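Local coordinates for protein lipase aflb (Neosartorya fumigata, PDB 6IDY) that probably hydrolyses ester bonds of lipids, as a fungal lipase with a calcium-binding alpha/beta-hydrolase fold, at residues A[200-208]-A[281-289]; A[366-376]-A[389-400]. All coordinates share one frame; numbering follows the deposited sequence.

Contact 1: residues A[200-208]-A[281-289]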
loop_
_atom_site.group_PDB
_atom_site.type_symbol
_atom_site.label_atom_id
_atom_site.label_comp_id
_atom_site.label_asym_id
_atom_site.label_seq_id
_atom_site.Cartn_x
_atom_site.Cartn_y
_atom_site.Cartn_z
ATOM N N ALA A 200 -2.328 5.750 10.235
ATOM C CA ALA A 200 -2.534 4.923 9.044
ATOM C C ALA A 200 -2.218 5.659 7.735
ATOM O O ALA A 200 -3.059 5.716 6.834
ATOM C CB ALA A 200 -3.959 4.358 9.036
ATOM N N SER A 201 -1.012 6.269 7.655
ATOM C CA SER A 201 -0.521 6.995 6.470
ATOM C C SER A 201 -1.412 8.178 6.018
ATOM O O SER A 201 -1.317 8.598 4.866
ATOM C CB SER A 201 -0.286 6.028 5.304
ATOM O OG SER A 201 0.501 4.916 5.696
ATOM N N LEU A 202 -2.263 8.712 6.911
ATOM C CA LEU A 202 -3.144 9.841 6.572
ATOM C C LEU A 202 -2.517 11.197 6.882
ATOM O O LEU A 202 -2.950 12.200 6.320
ATOM C CB LEU A 202 -4.539 9.713 7.188
ATOM C CG LEU A 202 -5.428 8.614 6.595
ATOM C CD1 LEU A 202 -6.634 8.394 7.450
ATOM C CD2 LEU A 202 -5.843 8.937 5.151
ATOM N N ASN A 203 -1.455 11.224 7.709
ATOM C CA ASN A 203 -0.709 12.453 7.975
ATOM C C ASN A 203 0.200 12.735 6.771
ATOM O O ASN A 203 0.273 11.933 5.832
ATOM C CB ASN A 203 0.183 12.315 9.227
ATOM C CG ASN A 203 -0.500 12.275 10.565
ATOM O OD1 ASN A 203 -1.700 12.516 10.713
ATOM N ND2 ASN A 203 0.281 11.980 11.585
ATOM N N ASP A 204 0.896 13.870 6.826
ATOM C CA ASP A 204 1.862 14.361 5.855
ATOM C C ASP A 204 2.778 13.219 5.349
ATOM O O ASP A 204 3.441 12.554 6.149
ATOM C CB ASP A 204 2.684 15.473 6.535
ATOM C CG ASP A 204 3.677 16.229 5.680
ATOM O OD1 ASP A 204 3.885 15.832 4.511
ATOM O OD2 ASP A 204 4.247 17.215 6.179
ATOM N N VAL A 205 2.772 12.977 4.019
ATOM C CA VAL A 205 3.586 11.946 3.346
ATOM C C VAL A 205 5.085 12.136 3.676
ATOM O O VAL A 205 5.797 11.145 3.835
ATOM C CB VAL A 205 3.321 11.874 1.808
ATOM C CG1 VAL A 205 4.183 10.801 1.138
ATOM C CG2 VAL A 205 1.847 11.611 1.511
ATOM N N GLN A 206 5.534 13.399 3.843
ATOM C CA GLN A 206 6.915 13.748 4.213
ATOM C C GLN A 206 7.290 13.160 5.582
ATOM O O GLN A 206 8.430 12.742 5.768
ATOM C CB GLN A 206 7.130 15.274 4.198
ATOM C CG GLN A 206 6.813 15.918 2.846
ATOM C CD GLN A 206 6.807 17.422 2.892
ATOM O OE1 GLN A 206 7.682 18.082 2.326
ATOM N NE2 GLN A 206 5.811 18.004 3.549
ATOM N N ILE A 207 6.328 13.124 6.527
ATOM C CA ILE A 207 6.500 12.543 7.862
ATOM C C ILE A 207 6.438 11.022 7.731
ATOM O O ILE A 207 7.270 10.330 8.314
ATOM C CB ILE A 207 5.438 13.066 8.889
ATOM C CG1 ILE A 207 5.444 14.622 9.039
ATOM C CG2 ILE A 207 5.565 12.361 10.264
ATOM C CD1 ILE A 207 6.765 15.301 9.458
ATOM N N ASN A 208 5.450 10.503 6.967
ATOM C CA ASN A 208 5.279 9.059 6.741
ATOM C C ASN A 208 6.554 8.419 6.212
ATOM O O ASN A 208 6.915 7.331 6.650
ATOM C CB ASN A 208 4.099 8.782 5.787
ATOM C CG ASN A 208 2.769 9.278 6.301
ATOM O OD1 ASN A 208 2.591 9.527 7.494
ATOM N ND2 ASN A 208 1.802 9.434 5.404
ATOM N N CYS A 281 -10.248 17.021 3.840
ATOM C CA CYS A 281 -9.670 15.681 3.780
ATOM C C CYS A 281 -8.508 15.532 4.744
ATOM O O CYS A 281 -8.589 16.034 5.852
ATOM C CB CYS A 281 -9.270 15.370 2.340
ATOM S SG CYS A 281 -10.567 15.746 1.134
ATOM N N THR A 282 -7.449 14.809 4.361
ATOM C CA THR A 282 -6.288 14.636 5.228
ATOM C C THR A 282 -5.056 15.140 4.471
ATOM O O THR A 282 -5.137 15.260 3.240
ATOM C CB THR A 282 -6.150 13.172 5.739
ATOM O OG1 THR A 282 -5.329 12.416 4.854
ATOM C CG2 THR A 282 -7.489 12.471 5.978
ATOM N N PRO A 283 -3.911 15.425 5.156
ATOM C CA PRO A 283 -2.715 15.880 4.425
ATOM C C PRO A 283 -2.288 14.953 3.291
ATOM O O PRO A 283 -2.057 15.446 2.193
ATOM C CB PRO A 283 -1.639 15.956 5.517
ATOM C CG PRO A 283 -2.391 16.195 6.767
ATOM C CD PRO A 283 -3.652 15.383 6.613
ATOM N N SER A 284 -2.211 13.620 3.537
ATOM C CA SER A 284 -1.780 12.659 2.516
ATOM C C SER A 284 -2.752 12.541 1.350
ATOM O O SER A 284 -2.300 12.282 0.237
ATOM C CB SER A 284 -1.472 11.294 3.118
ATOM O OG SER A 284 -2.644 10.543 3.375
ATOM N N LEU A 285 -4.070 12.747 1.586
ATOM C CA LEU A 285 -5.054 12.708 0.497
ATOM C C LEU A 285 -4.806 13.884 -0.444
ATOM O O LEU A 285 -4.672 13.674 -1.649
ATOM C CB LEU A 285 -6.517 12.702 1.001
ATOM C CG LEU A 285 -6.965 11.538 1.916
ATOM C CD1 LEU A 285 -8.479 11.501 2.053
ATOM C CD2 LEU A 285 -6.473 10.178 1.405
ATOM N N TRP A 286 -4.669 15.108 0.119
ATOM C CA TRP A 286 -4.400 16.304 -0.666
ATOM C C TRP A 286 -3.064 16.253 -1.395
ATOM O O TRP A 286 -3.009 16.645 -2.561
ATOM C CB TRP A 286 -4.541 17.584 0.172
ATOM C CG TRP A 286 -5.964 18.041 0.310
ATOM C CD1 TRP A 286 -6.660 18.213 1.468
ATOM C CD2 TRP A 286 -6.886 18.324 -0.759
ATOM N NE1 TRP A 286 -7.949 18.612 1.192
ATOM C CE2 TRP A 286 -8.112 18.696 -0.167
ATOM C CE3 TRP A 286 -6.786 18.318 -2.164
ATOM C CZ2 TRP A 286 -9.232 19.046 -0.923
ATOM C CZ3 TRP A 286 -7.891 18.688 -2.913
ATOM C CH2 TRP A 286 -9.095 19.050 -2.295
ATOM N N GLN A 287 -2.011 15.715 -0.747
ATOM C CA GLN A 287 -0.669 15.591 -1.349
ATOM C C GLN A 287 -0.616 14.627 -2.528
ATOM O O GLN A 287 0.273 14.743 -3.366
ATOM C CB GLN A 287 0.364 15.154 -0.302
ATOM C CG GLN A 287 0.706 16.260 0.681
ATOM C CD GLN A 287 1.522 15.744 1.836
ATOM O OE1 GLN A 287 1.180 14.751 2.490
ATOM N NE2 GLN A 287 2.610 16.433 2.121
ATOM N N GLN A 288 -1.561 13.680 -2.596
ATOM C CA GLN A 288 -1.584 12.681 -3.658
ATOM C C GLN A 288 -2.311 13.152 -4.928
ATOM O O GLN A 288 -2.544 12.355 -5.837
ATOM C CB GLN A 288 -2.111 11.339 -3.140
ATOM C CG GLN A 288 -1.056 10.669 -2.259
ATOM C CD GLN A 288 -1.570 9.432 -1.602
ATOM O OE1 GLN A 288 -2.207 9.469 -0.543
ATOM N NE2 GLN A 288 -1.303 8.306 -2.218
ATOM N N GLY A 289 -2.602 14.446 -5.007
ATOM C CA GLY A 289 -3.150 15.043 -6.219
ATOM C C GLY A 289 -2.040 15.123 -7.256
ATOM O O GLY A 289 -0.870 15.266 -6.895
#
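A buried, mainly polar contact joins the loop of Ser201 to Asp204, which leads from strand 190-195 into helix 205-223 of the alpha/beta-hydrolase fold, to the short helix 283-287 in the connection after strand 253-259. Each segment supplies an acceptor to one N-H in the first turn of the other's helix. The carbonyl oxygen of Leu202 takes two donors: Thr282 OG1, from the N-cap position, lies 2.8 Å from Leu202 O in the carbonyl plane on a lone pair, while Ser284 N comes from above that plane, at 3.2 Å from Leu202 O. With chi1 at 79°, the Ser284 hydroxyl lies between its own backbone N and carbonyl carbon, where OG donates to Ser201 O at 2.8 Å. The same Ser201 oxygen accepts from Gln234, in the turn between strand 227-232 and helix 235-245, where this fold carries its nucleophile elbow. Carbon contacts fill in around these bonds: Leu202 CD2 lies against Thr282 and Leu285 CD2, beside Val422 of helix 414-424, and Val205 CG2 against Ser284 CB. At the other end, Gln287 uses both ends of its amide. Its OE1 accepts the N-H of Val205 at 2.8 Å in a nearly straight bond (173°), and that pairing fixes which way round the amide sits. The side chain of Asp204, the N-cap of helix 205-223, crosses that of Gln287 at about a right angle. Its OD1 is gripped by three donors and should be well stabilised as an anion: Gln206 N gives the capping bond, Gln206 NE2 meets the syn lone pair of OD1, its amide also bonded to Ala436 N and Ala434 O, and Gln287 NE2 lies 2.8 Å from Asp204 OD1, above the carboxylate plane, whose angle to the Gln287 amide is 58°.

Contact 2: residues A[366-376]-A[389-400]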
loop_
_atom_site.group_PDB
_atom_site.type_symbol
_atom_site.label_atom_id
_atom_site.label_comp_id
_atom_site.label_asym_id
_atom_site.label_seq_id
_atom_site.Cartn_x
_atom_site.Cartn_y
_atom_site.Cartn_z
ATOM N N TYR A 366 -3.122 -9.317 -4.772
ATOM C CA TYR A 366 -3.403 -10.741 -4.942
ATOM C C TYR A 366 -3.292 -11.174 -6.413
ATOM O O TYR A 366 -3.760 -12.252 -6.770
ATOM C CB TYR A 366 -4.742 -11.168 -4.288
ATOM C CG TYR A 366 -5.983 -10.413 -4.731
ATOM C CD1 TYR A 366 -6.504 -10.578 -6.014
ATOM C CD2 TYR A 366 -6.691 -9.616 -3.840
ATOM C CE1 TYR A 366 -7.661 -9.912 -6.415
ATOM C CE2 TYR A 366 -7.856 -8.953 -4.226
ATOM C CZ TYR A 366 -8.343 -9.112 -5.513
ATOM O OH TYR A 366 -9.476 -8.442 -5.905
ATOM N N ASN A 367 -2.667 -10.341 -7.263
ATOM C CA ASN A 367 -2.506 -10.660 -8.684
ATOM C C ASN A 367 -1.357 -11.677 -8.914
ATOM O O ASN A 367 -0.264 -11.479 -8.377
ATOM C CB ASN A 367 -2.316 -9.392 -9.523
ATOM C CG ASN A 367 -2.198 -9.691 -10.988
ATOM O OD1 ASN A 367 -1.113 -9.970 -11.496
ATOM N ND2 ASN A 367 -3.315 -9.683 -11.693
ATOM N N PRO A 368 -1.578 -12.758 -9.707
ATOM C CA PRO A 368 -0.510 -13.762 -9.900
ATOM C C PRO A 368 0.743 -13.247 -10.596
ATOM O O PRO A 368 1.837 -13.692 -10.251
ATOM C CB PRO A 368 -1.196 -14.878 -10.688
ATOM C CG PRO A 368 -2.382 -14.253 -11.289
ATOM C CD PRO A 368 -2.823 -13.160 -10.397
ATOM N N LEU A 369 0.590 -12.309 -11.550
ATOM C CA LEU A 369 1.720 -11.694 -12.249
ATOM C C LEU A 369 2.511 -10.808 -11.276
ATOM O O LEU A 369 3.741 -10.868 -11.280
ATOM C CB LEU A 369 1.264 -10.909 -13.498
ATOM C CG LEU A 369 2.350 -10.153 -14.290
ATOM C CD1 LEU A 369 3.308 -11.112 -15.016
ATOM C CD2 LEU A 369 1.733 -9.146 -15.247
ATOM N N ALA A 370 1.805 -10.046 -10.401
ATOM C CA ALA A 370 2.445 -9.200 -9.383
ATOM C C ALA A 370 3.374 -10.044 -8.495
ATOM O O ALA A 370 4.524 -9.661 -8.276
ATOM C CB ALA A 370 1.393 -8.503 -8.534
ATOM N N TRP A 371 2.887 -11.214 -8.045
ATOM C CA TRP A 371 3.626 -12.181 -7.222
ATOM C C TRP A 371 4.805 -12.796 -7.959
ATOM O O TRP A 371 5.899 -12.842 -7.401
ATOM C CB TRP A 371 2.685 -13.277 -6.719
ATOM C CG TRP A 371 1.946 -12.860 -5.492
ATOM C CD1 TRP A 371 0.949 -11.928 -5.407
ATOM C CD2 TRP A 371 2.202 -13.301 -4.154
ATOM N NE1 TRP A 371 0.555 -11.776 -4.099
ATOM C CE2 TRP A 371 1.297 -12.620 -3.308
ATOM C CE3 TRP A 371 3.103 -14.224 -3.584
ATOM C CZ2 TRP A 371 1.280 -12.817 -1.920
ATOM C CZ3 TRP A 371 3.071 -14.431 -2.210
ATOM C CH2 TRP A 371 2.179 -13.723 -1.393
ATOM N N ALA A 372 4.591 -13.240 -9.217
ATOM C CA ALA A 372 5.637 -13.834 -10.048
ATOM C C ALA A 372 6.754 -12.816 -10.316
ATOM O O ALA A 372 7.928 -13.181 -10.299
ATOM C CB ALA A 372 5.047 -14.345 -11.352
ATOM N N LEU A 373 6.392 -11.528 -10.488
ATOM C CA LEU A 373 7.369 -10.460 -10.693
ATOM C C LEU A 373 8.129 -10.153 -9.412
ATOM O O LEU A 373 9.331 -9.901 -9.475
ATOM C CB LEU A 373 6.705 -9.194 -11.251
ATOM C CG LEU A 373 6.315 -9.244 -12.727
ATOM C CD1 LEU A 373 5.265 -8.221 -13.022
ATOM C CD2 LEU A 373 7.537 -9.108 -13.653
ATOM N N ALA A 374 7.437 -10.192 -8.251
ATOM C CA ALA A 374 8.059 -9.958 -6.946
ATOM C C ALA A 374 9.122 -11.037 -6.672
ATOM O O ALA A 374 10.230 -10.705 -6.271
ATOM C CB ALA A 374 7.002 -9.959 -5.849
ATOM N N VAL A 375 8.787 -12.314 -6.942
ATOM C CA VAL A 375 9.650 -13.491 -6.768
ATOM C C VAL A 375 10.851 -13.387 -7.716
ATOM O O VAL A 375 11.992 -13.550 -7.279
ATOM C CB VAL A 375 8.849 -14.817 -6.933
ATOM C CG1 VAL A 375 9.767 -16.039 -6.997
ATOM C CG2 VAL A 375 7.831 -14.974 -5.817
ATOM N N ASP A 376 10.594 -13.065 -8.992
ATOM C CA ASP A 376 11.646 -12.891 -9.993
ATOM C C ASP A 376 12.601 -11.734 -9.629
ATOM O O ASP A 376 13.811 -11.884 -9.800
ATOM C CB ASP A 376 11.041 -12.714 -11.393
ATOM C CG ASP A 376 12.080 -12.498 -12.462
ATOM O OD1 ASP A 376 12.633 -13.504 -12.966
ATOM O OD2 ASP A 376 12.364 -11.331 -12.773
ATOM N N LEU A 389 9.708 -15.028 -17.080
ATOM C CA LEU A 389 8.571 -15.785 -16.561
ATOM C C LEU A 389 7.883 -16.619 -17.631
ATOM O O LEU A 389 7.886 -16.248 -18.806
ATOM C CB LEU A 389 7.534 -14.835 -15.916
ATOM C CG LEU A 389 7.987 -13.929 -14.762
ATOM C CD1 LEU A 389 6.878 -12.962 -14.378
ATOM C CD2 LEU A 389 8.413 -14.739 -13.544
ATOM N N ASP A 390 7.246 -17.721 -17.207
ATOM C CA ASP A 390 6.432 -18.548 -18.090
ATOM C C ASP A 390 5.069 -17.846 -18.056
ATOM O O ASP A 390 4.246 -18.132 -17.183
ATOM C CB ASP A 390 6.347 -19.992 -17.551
ATOM C CG ASP A 390 5.618 -20.992 -18.440
ATOM O OD1 ASP A 390 4.923 -20.558 -19.391
ATOM O OD2 ASP A 390 5.739 -22.208 -18.183
ATOM N N LEU A 391 4.871 -16.865 -18.963
ATOM C CA LEU A 391 3.658 -16.042 -19.007
ATOM C C LEU A 391 2.383 -16.820 -19.327
ATOM O O LEU A 391 1.332 -16.417 -18.844
ATOM C CB LEU A 391 3.801 -14.816 -19.925
ATOM C CG LEU A 391 4.817 -13.744 -19.484
ATOM C CD1 LEU A 391 4.884 -12.620 -20.489
ATOM C CD2 LEU A 391 4.489 -13.175 -18.103
ATOM N N ASP A 392 2.454 -17.946 -20.058
ATOM C CA ASP A 392 1.253 -18.760 -20.325
ATOM C C ASP A 392 0.665 -19.303 -19.010
ATOM O O ASP A 392 -0.549 -19.244 -18.810
ATOM C CB ASP A 392 1.559 -19.913 -21.301
ATOM C CG ASP A 392 1.954 -19.471 -22.702
ATOM O OD1 ASP A 392 1.297 -18.551 -23.247
ATOM O OD2 ASP A 392 2.908 -20.059 -23.262
ATOM N N VAL A 393 1.540 -19.778 -18.102
ATOM C CA VAL A 393 1.158 -20.307 -16.794
ATOM C C VAL A 393 0.747 -19.145 -15.864
ATOM O O VAL A 393 -0.346 -19.176 -15.300
ATOM C CB VAL A 393 2.280 -21.198 -16.184
ATOM C CG1 VAL A 393 1.950 -21.623 -14.754
ATOM C CG2 VAL A 393 2.550 -22.424 -17.056
ATOM N N VAL A 394 1.613 -18.121 -15.725
ATOM C CA VAL A 394 1.386 -16.966 -14.851
ATOM C C VAL A 394 0.100 -16.192 -15.232
ATOM O O VAL A 394 -0.743 -15.963 -14.359
ATOM C CB VAL A 394 2.646 -16.063 -14.768
ATOM C CG1 VAL A 394 2.353 -14.756 -14.039
ATOM C CG2 VAL A 394 3.808 -16.801 -14.098
ATOM N N CYS A 395 -0.062 -15.828 -16.526
ATOM C CA CYS A 395 -1.235 -15.082 -17.001
ATOM C C CYS A 395 -2.532 -15.901 -16.954
ATOM O O CYS A 395 -3.605 -15.313 -16.865
ATOM C CB CYS A 395 -1.002 -14.467 -18.380
ATOM S SG CYS A 395 0.380 -13.290 -18.450
ATOM N N GLY A 396 -2.413 -17.229 -16.973
ATOM C CA GLY A 396 -3.536 -18.160 -16.899
ATOM C C GLY A 396 -4.169 -18.254 -15.521
ATOM O O GLY A 396 -5.294 -18.735 -15.383
ATOM N N ARG A 397 -3.444 -17.802 -14.489
ATOM C CA ARG A 397 -3.901 -17.807 -13.102
ATOM C C ARG A 397 -4.737 -16.556 -12.787
ATOM O O ARG A 397 -4.640 -15.547 -13.487
ATOM C CB ARG A 397 -2.694 -17.846 -12.145
ATOM C CG ARG A 397 -1.857 -19.123 -12.137
ATOM C CD ARG A 397 -0.574 -18.849 -11.373
ATOM N NE ARG A 397 0.273 -20.032 -11.212
ATOM C CZ ARG A 397 1.588 -19.987 -11.012
ATOM N NH1 ARG A 397 2.222 -18.822 -10.976
ATOM N NH2 ARG A 397 2.280 -21.108 -10.860
ATOM N N VAL A 398 -5.533 -16.626 -11.713
ATOM C CA VAL A 398 -6.342 -15.516 -11.193
ATOM C C VAL A 398 -5.781 -15.061 -9.840
ATOM O O VAL A 398 -5.983 -13.921 -9.421
ATOM C CB VAL A 398 -7.865 -15.805 -11.139
ATOM C CG1 VAL A 398 -8.467 -15.860 -12.540
ATOM C CG2 VAL A 398 -8.174 -17.079 -10.360
ATOM N N LEU A 399 -5.075 -15.971 -9.162
ATOM C CA LEU A 399 -4.438 -15.747 -7.871
ATOM C C LEU A 399 -3.086 -16.451 -7.873
ATOM O O LEU A 399 -2.976 -17.495 -8.516
ATOM C CB LEU A 399 -5.291 -16.370 -6.741
ATOM C CG LEU A 399 -6.593 -15.689 -6.333
ATOM C CD1 LEU A 399 -7.268 -16.472 -5.227
ATOM C CD2 LEU A 399 -6.359 -14.251 -5.869
ATOM N N PRO A 400 -2.066 -15.984 -7.110
ATOM C CA PRO A 400 -0.825 -16.771 -7.014
ATOM C C PRO A 400 -1.134 -18.094 -6.286
ATOM O O PRO A 400 -2.114 -18.139 -5.530
ATOM C CB PRO A 400 0.091 -15.883 -6.165
ATOM C CG PRO A 400 -0.834 -15.050 -5.352
ATOM C CD PRO A 400 -2.012 -14.791 -6.236
#
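With CG anti to its own carbonyl carbon (chi1 -58°), Leu389 sends both methyls against helix 368-379, while Leu369, whose CG lies anti to the backbone N (chi1 177°), turns its CD1 to meet Leu389 CD1. Leu389 CD1 sits 3.8 Å from Ala372 CB and also touches Leu373 CD2, whereas Leu389 CD2 rests on Ala372 O and the CB of Asp376. Leu369 CD1 also meets Leu391 CD2 at 3.9 Å and Val394 CG1, and that valine methyl presses on Ala372 CB and on the helix backbone at Leu369 CA, 3.6 Å away. The axes of segments 368-376 and 391-396 approach to 9.0 Å and run at 132°, about midway between perpendicular and antiparallel. No hydrogen bond crosses; the join is apolar. Beyond helix 391-396 the chain passes the start of helix 368-379, where Pro368 CB meets Arg397 CB at 3.6 Å and Pro368 CD lies by Val398 O. Pro400 then sets its CG over one face of the Trp371 indole in a CH-pi contact, 3.5 Å from the centroid of the five-membered ring. Leu399 CD2 approaches Tyr366 CD1 obliquely, at 3.7 Å. Asn367 OD1 caps helix 368-379 at Ala370 N, while its ND2 donates to Ala355 O; at the far end Asp376 accepts from Asp385 N and pairs with Arg388, next to the calcium site. The Cys395-Cys350 disulfide ties this unit down just after helix 346-349, which follows the edge strand 341-345 and touches Leu369 and Leu391, while helices 63-73 and 405-412 pack on Tyr366 and Leu399.

Contact 1 and contact 2 lie on opposite sides of the chain's centre, with their own centres 31 Å apart and nearest atoms about 18 Å apart, so they do not touch. They come in series: 200-208 and 281-289 meet before 366-376 begins. Both are built from chain outside the same mixed sheet. Contact 1 joins the link between strands 190-195 and 227-232 to the one between 253-259 and 310-314, whereas contact 2 lies wholly after the last strand, 341-345. The first thus fastens distant connections near the presumed nucleophile turn; the second folds the chain back on itself locally, near the calcium site.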